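Local coordinates for protein putative SnoaL-like polyketide cyclase (Shewanella denitrificans, PDB 3LZA) that is of unestablished function but has a SnoaL-like domain of the NTF2 clan and may be a polyketide cyclase, a lyase, at residues T21-Q26 with L65-N70; R59-V64 with Y87-P92. One frame throughout, in Å; residues are numbered along the deposited sequence. Where two conformers were deposited one is given.

Interaction 1 (T21-Q26 with L65-N70); sequences TEHDYQ and LEFDFN
The helix that ends at Thr21 comes closest to the strand beginning at Glu66 where the CA atoms of Thr21 and Asp68 lie 5.5 Å apart, and there the chain turns off through a Schellman motif. His23, with positive phi (52°), is its C-prime residue: Asp24 N bonds back to Ala19 O and His23 N to Leu20 O. In this NTF2-like fold of helices against a curved sheet, the contact sets the end of helix 8-21 against strand 66-77, an outermost strand of the sheet within the chain. Thr21 and Phe67 carry most of it. Phe67 points its CB toward the helix end, and with CG anti to N (chi1 -176°) its ring takes a CH-pi contact over one face from Thr21 CG2, 4.2 Å from its centroid and displaced toward the rim near CE2. The His23 ring meets that of Phe67 rim to rim, planes 14° apart, with His23 CE1 3.7 Å from Phe67 CD2; the carbonyl oxygen of Thr21 lies over the centre of one imidazole face. His61 adds a third ring to this group. Polar links run through water. Thr21 OG1, turned back to Ile17 O within its own helix, also accepts from a water that donates to Asp68 OD1. A second water holds the same two oxygens weakly but accepts a firmer bond from Phe69 N, at 2.9 Å.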
ATOM      1  N   THR A  21      16.737   5.081  -7.441  1.00 10.70           N
ATOM      2  CA  THR A  21      17.280   3.731  -7.773  1.00 10.49           C
ATOM      3  C   THR A  21      18.603   3.840  -8.552  1.00 11.48           C
ATOM      4  O   THR A  21      19.380   2.884  -8.581  1.00 12.39           O
ATOM      5  CB  THR A  21      16.320   2.784  -8.509  1.00  9.96           C
ATOM      6  OG1 THR A  21      15.899   3.399  -9.735  1.00 10.12           O
ATOM      7  CG2 THR A  21      15.132   2.414  -7.651  1.00 10.81           C
ATOM      8  N   GLU A  22      18.822   5.000  -9.183  1.00 11.84           N
ATOM      9  CA  GLU A  22      20.122   5.296  -9.810  1.00 12.15           C
ATOM     10  C   GLU A  22      21.166   5.851  -8.845  1.00 11.33           C
ATOM     11  O   GLU A  22      22.279   6.200  -9.284  1.00 11.26           O
ATOM     12  CB  GLU A  22      19.939   6.261 -10.980  1.00 11.11           C
ATOM     13  CG  GLU A  22      19.360   5.557 -12.179  1.00 14.10           C
ATOM     14  CD  GLU A  22      19.121   6.471 -13.353  1.00 18.34           C
ATOM     15  OE1 GLU A  22      19.443   7.686 -13.287  1.00 21.01           O
ATOM     16  OE2 GLU A  22      18.605   5.959 -14.363  1.00 21.37           O
ATOM     17  N   HIS A  23      20.828   5.894  -7.556  1.00 11.29           N
ATOM     18  CA  HIS A  23      21.715   6.446  -6.532  1.00 12.34           C
ATOM     19  C   HIS A  23      22.202   7.861  -6.902  1.00 12.49           C
ATOM     20  O   HIS A  23      23.367   8.232  -6.689  1.00 12.04           O
ATOM     21  CB  HIS A  23      22.901   5.515  -6.236  1.00 12.28           C
ATOM     22  CG  HIS A  23      22.542   4.070  -6.141  1.00 14.42           C
ATOM     23  ND1 HIS A  23      21.702   3.565  -5.164  1.00 15.42           N
ATOM     24  CD2 HIS A  23      22.927   3.015  -6.896  1.00 14.33           C
ATOM     25  CE1 HIS A  23      21.576   2.260  -5.339  1.00 12.62           C
ATOM     26  NE2 HIS A  23      22.319   1.900  -6.372  1.00 15.43           N
ATOM     27  N   ASP A  24      21.281   8.657  -7.464  1.00 12.83           N
ATOM     28  CA  ASP A  24      21.617   9.986  -7.952  1.00 12.67           C
ATOM     29  C   ASP A  24      21.139  11.008  -6.917  1.00 12.38           C
ATOM     30  O   ASP A  24      19.995  11.443  -6.942  1.00 12.31           O
ATOM     31  CB  ASP A  24      20.962  10.199  -9.319  1.00 13.40           C
ATOM     32  CG  ASP A  24      21.103  11.595  -9.858  1.00 11.85           C
ATOM     33  OD1 ASP A  24      21.765  12.464  -9.235  1.00 14.39           O
ATOM     34  OD2 ASP A  24      20.505  11.862 -10.943  1.00 14.28           O
ATOM     35  N   TYR A  25      22.026  11.406  -6.008  1.00 12.27           N
ATOM     36  CA  TYR A  25      21.581  12.188  -4.850  1.00 11.56           C
ATOM     37  C   TYR A  25      21.488  13.681  -5.142  1.00 10.68           C
ATOM     38  O   TYR A  25      20.778  14.410  -4.441  1.00 11.75           O
ATOM     39  CB  TYR A  25      22.442  11.881  -3.620  1.00 11.55           C
ATOM     40  CG  TYR A  25      22.506  10.386  -3.351  1.00 12.70           C
ATOM     41  CD1 TYR A  25      21.331   9.654  -3.133  1.00 12.75           C
ATOM     42  CD2 TYR A  25      23.724   9.706  -3.307  1.00 14.48           C
ATOM     43  CE1 TYR A  25      21.362   8.261  -2.906  1.00 14.26           C
ATOM     44  CE2 TYR A  25      23.770   8.301  -3.094  1.00  9.06           C
ATOM     45  CZ  TYR A  25      22.569   7.609  -2.862  1.00 14.16           C
ATOM     46  OH  TYR A  25      22.536   6.249  -2.651  1.00 17.83           O
ATOM     47  N   GLN A  26      22.155  14.131  -6.216  1.00  9.55           N
ATOM     48  CA  GLN A  26      22.000  15.499  -6.651  1.00  8.51           C
ATOM     49  C   GLN A  26      20.588  15.662  -7.158  1.00  9.06           C
ATOM     50  O   GLN A  26      19.884  16.568  -6.732  1.00  8.91           O
ATOM     51  CB  GLN A  26      23.045  15.881  -7.728  1.00  7.64           C
ATOM     52  CG  GLN A  26      24.505  15.908  -7.246  1.00  9.20           C
ATOM     53  CD  GLN A  26      25.174  14.533  -7.219  1.00  9.87           C
ATOM     54  OE1 GLN A  26      24.800  13.636  -7.992  1.00  8.67           O
ATOM     55  NE2 GLN A  26      26.153  14.351  -6.316  1.00  6.73           N
ATOM     56  N   LEU A  65      25.366  -3.026  -6.469  1.00  8.80           N
ATOM     57  CA  LEU A  65      25.649  -3.269  -7.899  1.00  7.86           C
ATOM     58  C   LEU A  65      24.418  -3.024  -8.741  1.00  7.73           C
ATOM     59  O   LEU A  65      24.492  -2.391  -9.829  1.00  7.63           O
ATOM     60  CB  LEU A  65      26.157  -4.696  -8.126  1.00  6.88           C
ATOM     61  CG  LEU A  65      27.475  -5.012  -7.446  1.00  8.66           C
ATOM     62  CD1 LEU A  65      27.723  -6.511  -7.481  1.00  6.93           C
ATOM     63  CD2 LEU A  65      28.667  -4.246  -8.045  1.00  6.31           C
ATOM     64  N   GLU A  66      23.264  -3.481  -8.233  1.00  7.86           N
ATOM     65  CA  GLU A  66      21.981  -3.304  -8.917  1.00  7.51           C
ATOM     66  C   GLU A  66      20.909  -2.945  -7.910  1.00  8.09           C
ATOM     67  O   GLU A  66      20.871  -3.475  -6.799  1.00  7.66           O
ATOM     68  CB  GLU A  66      21.584  -4.589  -9.654  1.00  8.82           C
ATOM     69  CG  GLU A  66      22.542  -5.008 -10.713  1.00  7.76           C
ATOM     70  CD  GLU A  66      22.232  -6.388 -11.277  1.00 10.88           C
ATOM     71  OE1 GLU A  66      21.180  -6.997 -10.966  1.00 15.37           O
ATOM     72  OE2 GLU A  66      23.054  -6.871 -12.010  1.00 10.27           O
ATOM     73  N   PHE A  67      20.040  -2.013  -8.292  1.00  8.15           N
ATOM     74  CA  PHE A  67      18.907  -1.589  -7.459  1.00  8.28           C
ATOM     75  C   PHE A  67      17.859  -1.075  -8.415  1.00  9.36           C
ATOM     76  O   PHE A  67      18.129  -0.142  -9.179  1.00  9.08           O
ATOM     77  CB  PHE A  67      19.296  -0.449  -6.501  1.00  8.35           C
ATOM     78  CG  PHE A  67      18.211  -0.035  -5.575  1.00  9.80           C
ATOM     79  CD1 PHE A  67      17.376  -0.979  -4.972  1.00 17.21           C
ATOM     80  CD2 PHE A  67      18.054   1.293  -5.240  1.00 14.15           C
ATOM     81  CE1 PHE A  67      16.346  -0.569  -4.080  1.00 16.12           C
ATOM     82  CE2 PHE A  67      17.016   1.706  -4.389  1.00 17.76           C
ATOM     83  CZ  PHE A  67      16.170   0.782  -3.828  1.00 16.43           C
ATOM     84  N   ASP A  68      16.700  -1.726  -8.440  1.00 10.00           N
ATOM     85  CA  ASP A  68      15.592  -1.299  -9.310  1.00  9.43           C
ATOM     86  C   ASP A  68      14.293  -1.538  -8.583  1.00 10.15           C
ATOM     87  O   ASP A  68      14.191  -2.419  -7.709  1.00  9.22           O
ATOM     88  CB  ASP A  68      15.589  -2.095 -10.606  1.00 11.09           C
ATOM     89  CG  ASP A  68      16.735  -1.720 -11.531  1.00 14.58           C
ATOM     90  OD1 ASP A  68      16.631  -0.699 -12.277  1.00 17.36           O
ATOM     91  OD2 ASP A  68      17.723  -2.458 -11.509  1.00 16.68           O
ATOM     92  N   PHE A  69      13.312  -0.714  -8.904  1.00  8.19           N
ATOM     93  CA  PHE A  69      11.931  -0.910  -8.475  1.00  9.74           C
ATOM     94  C   PHE A  69      11.146  -1.263  -9.728  1.00  9.35           C
ATOM     95  O   PHE A  69      10.860  -0.408 -10.630  1.00 11.40           O
ATOM     96  CB  PHE A  69      11.399   0.367  -7.794  1.00  9.21           C
ATOM     97  CG  PHE A  69       9.987   0.264  -7.217  1.00 10.62           C
ATOM     98  CD1 PHE A  69       9.402  -0.961  -6.877  1.00 12.05           C
ATOM     99  CD2 PHE A  69       9.272   1.421  -6.982  1.00 12.77           C
ATOM    100  CE1 PHE A  69       8.089  -1.024  -6.339  1.00 10.40           C
ATOM    101  CE2 PHE A  69       7.940   1.380  -6.416  1.00 10.17           C
ATOM    102  CZ  PHE A  69       7.370   0.138  -6.084  1.00 11.08           C
ATOM    103  N   ASN A  70      10.877  -2.559  -9.807  1.00  8.75           N
ATOM    104  CA  ASN A  70      10.119  -3.181 -10.887  1.00  9.52           C
ATOM    105  C   ASN A  70       8.602  -2.965 -10.627  1.00  8.77           C
ATOM    106  O   ASN A  70       8.021  -3.607  -9.775  1.00  9.24           O
ATOM    107  CB  ASN A  70      10.531  -4.657 -10.963  1.00  9.30           C
ATOM    108  CG  ASN A  70      12.032  -4.824 -11.182  1.00 10.09           C
ATOM    109  OD1 ASN A  70      12.766  -5.486 -10.385  1.00 13.06           O
ATOM    110  ND2 ASN A  70      12.513  -4.218 -12.242  1.00 10.57           N
TER
HETATM  111  O   HOH W   1      17.926   2.255 -11.716  1.00 18.80           O
HETATM  112  O   HOH W   2      14.000   0.958 -11.138  1.00 21.70           O

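Interaction 2 (R59-V64 with Y87-P92); sequences RSHEGV and YHLRGP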
ATOM      1  N   ARG A  59      24.559   5.448   3.174  1.00 14.02           N
ATOM      2  CA  ARG A  59      25.027   4.325   4.001  1.00 15.16           C
ATOM      3  C   ARG A  59      24.464   2.971   3.481  1.00 16.09           C
ATOM      4  O   ARG A  59      25.190   1.968   3.419  1.00 16.64           O
ATOM      5  CB  ARG A  59      24.579   4.510   5.463  1.00 15.84           C
ATOM      6  CG  ARG A  59      25.284   5.636   6.201  1.00 17.28           C
ATOM      7  CD  ARG A  59      25.000   5.619   7.728  1.00 17.67           C
ATOM      8  NE  ARG A  59      23.583   5.769   8.086  1.00 20.29           N
ATOM      9  CZ  ARG A  59      22.955   6.944   8.204  1.00 20.75           C
ATOM     10  NH1 ARG A  59      23.608   8.075   7.982  1.00 22.83           N
ATOM     11  NH2 ARG A  59      21.674   6.994   8.539  1.00 18.76           N
ATOM     12  N   SER A  60      23.186   2.976   3.134  1.00 16.19           N
ATOM     13  CA  SER A  60      22.453   1.760   2.733  1.00 17.45           C
ATOM     14  C   SER A  60      22.915   1.194   1.415  1.00 17.12           C
ATOM     15  O   SER A  60      23.051  -0.026   1.270  1.00 17.73           O
ATOM     16  CB  SER A  60      20.946   2.035   2.616  1.00 17.78           C
ATOM     17  OG  SER A  60      20.386   2.435   3.827  1.00 19.87           O
ATOM     18  N   HIS A  61      23.165   2.080   0.459  1.00 16.52           N
ATOM     19  CA  HIS A  61      23.402   1.685  -0.913  1.00 16.37           C
ATOM     20  C   HIS A  61      24.851   1.763  -1.358  1.00 15.09           C
ATOM     21  O   HIS A  61      25.143   1.481  -2.505  1.00 14.01           O
ATOM     22  CB  HIS A  61      22.496   2.502  -1.843  1.00 16.70           C
ATOM     23  CG  HIS A  61      21.057   2.144  -1.698  1.00 17.52           C
ATOM     24  ND1 HIS A  61      20.042   3.080  -1.709  1.00 21.70           N
ATOM     25  CD2 HIS A  61      20.463   0.943  -1.509  1.00 20.36           C
ATOM     26  CE1 HIS A  61      18.881   2.459  -1.560  1.00 24.36           C
ATOM     27  NE2 HIS A  61      19.114   1.163  -1.402  1.00 19.88           N
ATOM     28  N   GLU A  62      25.763   2.101  -0.450  1.00 14.93           N
ATOM     29  CA  GLU A  62      27.190   2.164  -0.781  0.50 14.60           C
ATOM     30  C   GLU A  62      27.623   0.799  -1.296  1.00 14.17           C
ATOM     31  O   GLU A  62      27.435  -0.207  -0.605  1.00 14.24           O
ATOM     32  CB  GLU A  62      28.013   2.573   0.455  0.50 15.13           C
ATOM     33  CG  GLU A  62      29.340   3.287   0.153  0.50 15.85           C
ATOM     34  CD  GLU A  62      30.480   2.324  -0.053  0.50 17.96           C
ATOM     35  OE1 GLU A  62      30.282   1.121   0.229  0.50 19.09           O
ATOM     36  OE2 GLU A  62      31.570   2.761  -0.487  0.50 18.70           O
ATOM     37  N   GLY A  63      28.165   0.759  -2.514  1.00 13.32           N
ATOM     38  CA  GLY A  63      28.698  -0.472  -3.077  1.00 11.77           C
ATOM     39  C   GLY A  63      27.687  -1.365  -3.759  1.00 10.80           C
ATOM     40  O   GLY A  63      28.066  -2.403  -4.267  1.00 10.07           O
ATOM     41  N   VAL A  64      26.406  -0.964  -3.770  1.00  9.15           N
ATOM     42  CA  VAL A  64      25.349  -1.808  -4.336  1.00  9.29           C
ATOM     43  C   VAL A  64      25.594  -1.859  -5.858  1.00  9.69           C
ATOM     44  O   VAL A  64      26.061  -0.887  -6.443  1.00 11.27           O
ATOM     45  CB  VAL A  64      23.951  -1.269  -3.969  1.00 10.48           C
ATOM     46  CG1 VAL A  64      22.828  -1.823  -4.926  1.00  9.55           C
ATOM     47  CG2 VAL A  64      23.619  -1.556  -2.507  1.00 10.38           C
ATOM     48  N   TYR A  87      11.190  -4.700  -5.438  1.00 13.51           N
ATOM     49  CA  TYR A  87      12.502  -4.109  -5.456  1.00 13.26           C
ATOM     50  C   TYR A  87      13.544  -5.217  -5.623  1.00 13.00           C
ATOM     51  O   TYR A  87      13.601  -6.155  -4.818  1.00 13.68           O
ATOM     52  CB  TYR A  87      12.716  -3.401  -4.118  1.00 14.33           C
ATOM     53  CG  TYR A  87      12.024  -2.062  -4.006  1.00 13.19           C
ATOM     54  CD1 TYR A  87      10.703  -1.967  -3.555  1.00 13.20           C
ATOM     55  CD2 TYR A  87      12.712  -0.871  -4.292  1.00 15.51           C
ATOM     56  CE1 TYR A  87      10.083  -0.726  -3.435  1.00 13.34           C
ATOM     57  CE2 TYR A  87      12.075   0.384  -4.177  1.00 12.99           C
ATOM     58  CZ  TYR A  87      10.774   0.437  -3.715  1.00 14.62           C
ATOM     59  OH  TYR A  87      10.156   1.666  -3.575  1.00 11.16           O
ATOM     60  N   HIS A  88      14.396  -5.131  -6.641  1.00 12.88           N
ATOM     61  CA  HIS A  88      15.518  -6.070  -6.689  0.50 11.29           C
ATOM     62  C   HIS A  88      16.807  -5.350  -6.291  1.00 12.02           C
ATOM     63  O   HIS A  88      17.045  -4.171  -6.624  1.00 11.53           O
ATOM     64  CB  HIS A  88      15.626  -6.713  -8.056  0.50 11.56           C
ATOM     65  CG  HIS A  88      16.914  -7.426  -8.256  0.50  8.78           C
ATOM     66  ND1 HIS A  88      18.044  -6.794  -8.719  0.50  7.60           N
ATOM     67  CD2 HIS A  88      17.286  -8.687  -7.936  0.50  5.31           C
ATOM     68  CE1 HIS A  88      19.046  -7.655  -8.738  0.50  3.09           C
ATOM     69  NE2 HIS A  88      18.603  -8.810  -8.280  0.50  7.62           N
ATOM     70  N   LEU A  89      17.617  -6.025  -5.483  1.00 10.67           N
ATOM     71  CA  LEU A  89      18.865  -5.483  -5.037  1.00 10.75           C
ATOM     72  C   LEU A  89      19.961  -6.558  -5.184  1.00  9.84           C
ATOM     73  O   LEU A  89      19.781  -7.756  -4.819  1.00 10.23           O
ATOM     74  CB  LEU A  89      18.766  -4.934  -3.609  1.00 11.19           C
ATOM     75  CG  LEU A  89      20.012  -4.180  -3.157  1.00 11.35           C
ATOM     76  CD1 LEU A  89      19.642  -3.095  -2.122  1.00 14.68           C
ATOM     77  CD2 LEU A  89      21.142  -5.129  -2.620  1.00 15.53           C
ATOM     78  N   ARG A  90      21.084  -6.157  -5.775  1.00  8.24           N
ATOM     79  CA  ARG A  90      22.269  -7.028  -5.837  1.00  7.46           C
ATOM     80  C   ARG A  90      23.466  -6.296  -5.298  1.00  7.44           C
ATOM     81  O   ARG A  90      23.744  -5.195  -5.724  1.00  8.64           O
ATOM     82  CB  ARG A  90      22.552  -7.484  -7.252  1.00  7.16           C
ATOM     83  CG  ARG A  90      23.710  -8.517  -7.367  1.00  6.70           C
ATOM     84  CD  ARG A  90      23.984  -8.913  -8.816  1.00  9.12           C
ATOM     85  NE  ARG A  90      25.067  -9.902  -8.892  1.00  9.77           N
ATOM     86  CZ  ARG A  90      24.975 -11.181  -8.527  1.00 10.22           C
ATOM     87  NH1 ARG A  90      23.844 -11.699  -8.063  1.00 11.23           N
ATOM     88  NH2 ARG A  90      26.030 -11.965  -8.640  1.00 11.55           N
ATOM     89  N   GLY A  91      24.159  -6.884  -4.314  1.00  7.17           N
ATOM     90  CA  GLY A  91      25.310  -6.223  -3.749  1.00  7.27           C
ATOM     91  C   GLY A  91      26.069  -7.003  -2.681  1.00  8.48           C
ATOM     92  O   GLY A  91      25.642  -8.080  -2.263  1.00  6.31           O
ATOM     93  N   PRO A  92      27.206  -6.456  -2.240  1.00 10.27           N
ATOM     94  CA  PRO A  92      27.908  -7.056  -1.095  1.00 10.43           C
ATOM     95  C   PRO A  92      26.959  -7.271   0.077  1.00 10.66           C
ATOM     96  O   PRO A  92      26.056  -6.438   0.334  1.00  9.56           O
ATOM     97  CB  PRO A  92      28.990  -6.027  -0.778  1.00 10.97           C
ATOM     98  CG  PRO A  92      29.218  -5.343  -2.088  1.00 12.31           C
ATOM     99  CD  PRO A  92      27.891  -5.246  -2.712  1.00 11.03           C
TER
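Val64 lays its CG1 methyl against the branch point of Leu89, 4.1 Å from Leu89 CG, the two side chains crossing at about a right angle. This joins the type II beta turn His61-Val64, at the C-terminal end of the helix that begins at residue 50, to strand 80-93 in the sheet of the NTF2-like fold. CG1 of Val64 stands anti to the backbone N (chi1 161°), a position that also brings it 3.6 Å from Arg90 O. Leu89, CG likewise anti to its own N (chi1 -172°), points toward the turn and sends CD1 to the edge of the His61 imidazole, near the ring plane and 4.2 Å from His61 CD2; Ile103 and Ile105 of the next strand touch the same leucine. Arg90 instead leads its guanidinium away from the turn, to a salt bridge with Asp104. The turn itself is closed by Val64 N donating to His61 O at 3.0 Å. Where the strand passes the turn, Gly91 has no side chain to come between the backbones, and its CA lies 4.5 Å from that of Val64. Beyond it the pyrrolidine of Pro92 closes on the turn, CD 3.2 Å from Gly63 O.

From the N terminus, the chain leaves helix 8-21 through 21-26, passes through helix 25-29 and strands 37-40 and 45-48 before helix 50-61 and the turn at 59-64, and runs directly into 65-70, where interaction 1 closes a loop of 38 residues. Strand 66-77 then turns back into strand 80-93, whose far part returns to 59-64 and closes the 22-residue loop of interaction 2. The segments alternate, so the two loops cross. Their centres lie about 9 Å apart, and neighbouring strands join them directly: Leu65 and Glu66 both face Arg90 in a classic beta bulge. Together the contacts tie the C-terminal ends of helices 8-21 and 50-61 to the edge strand 66-77 and its neighbour 80-93.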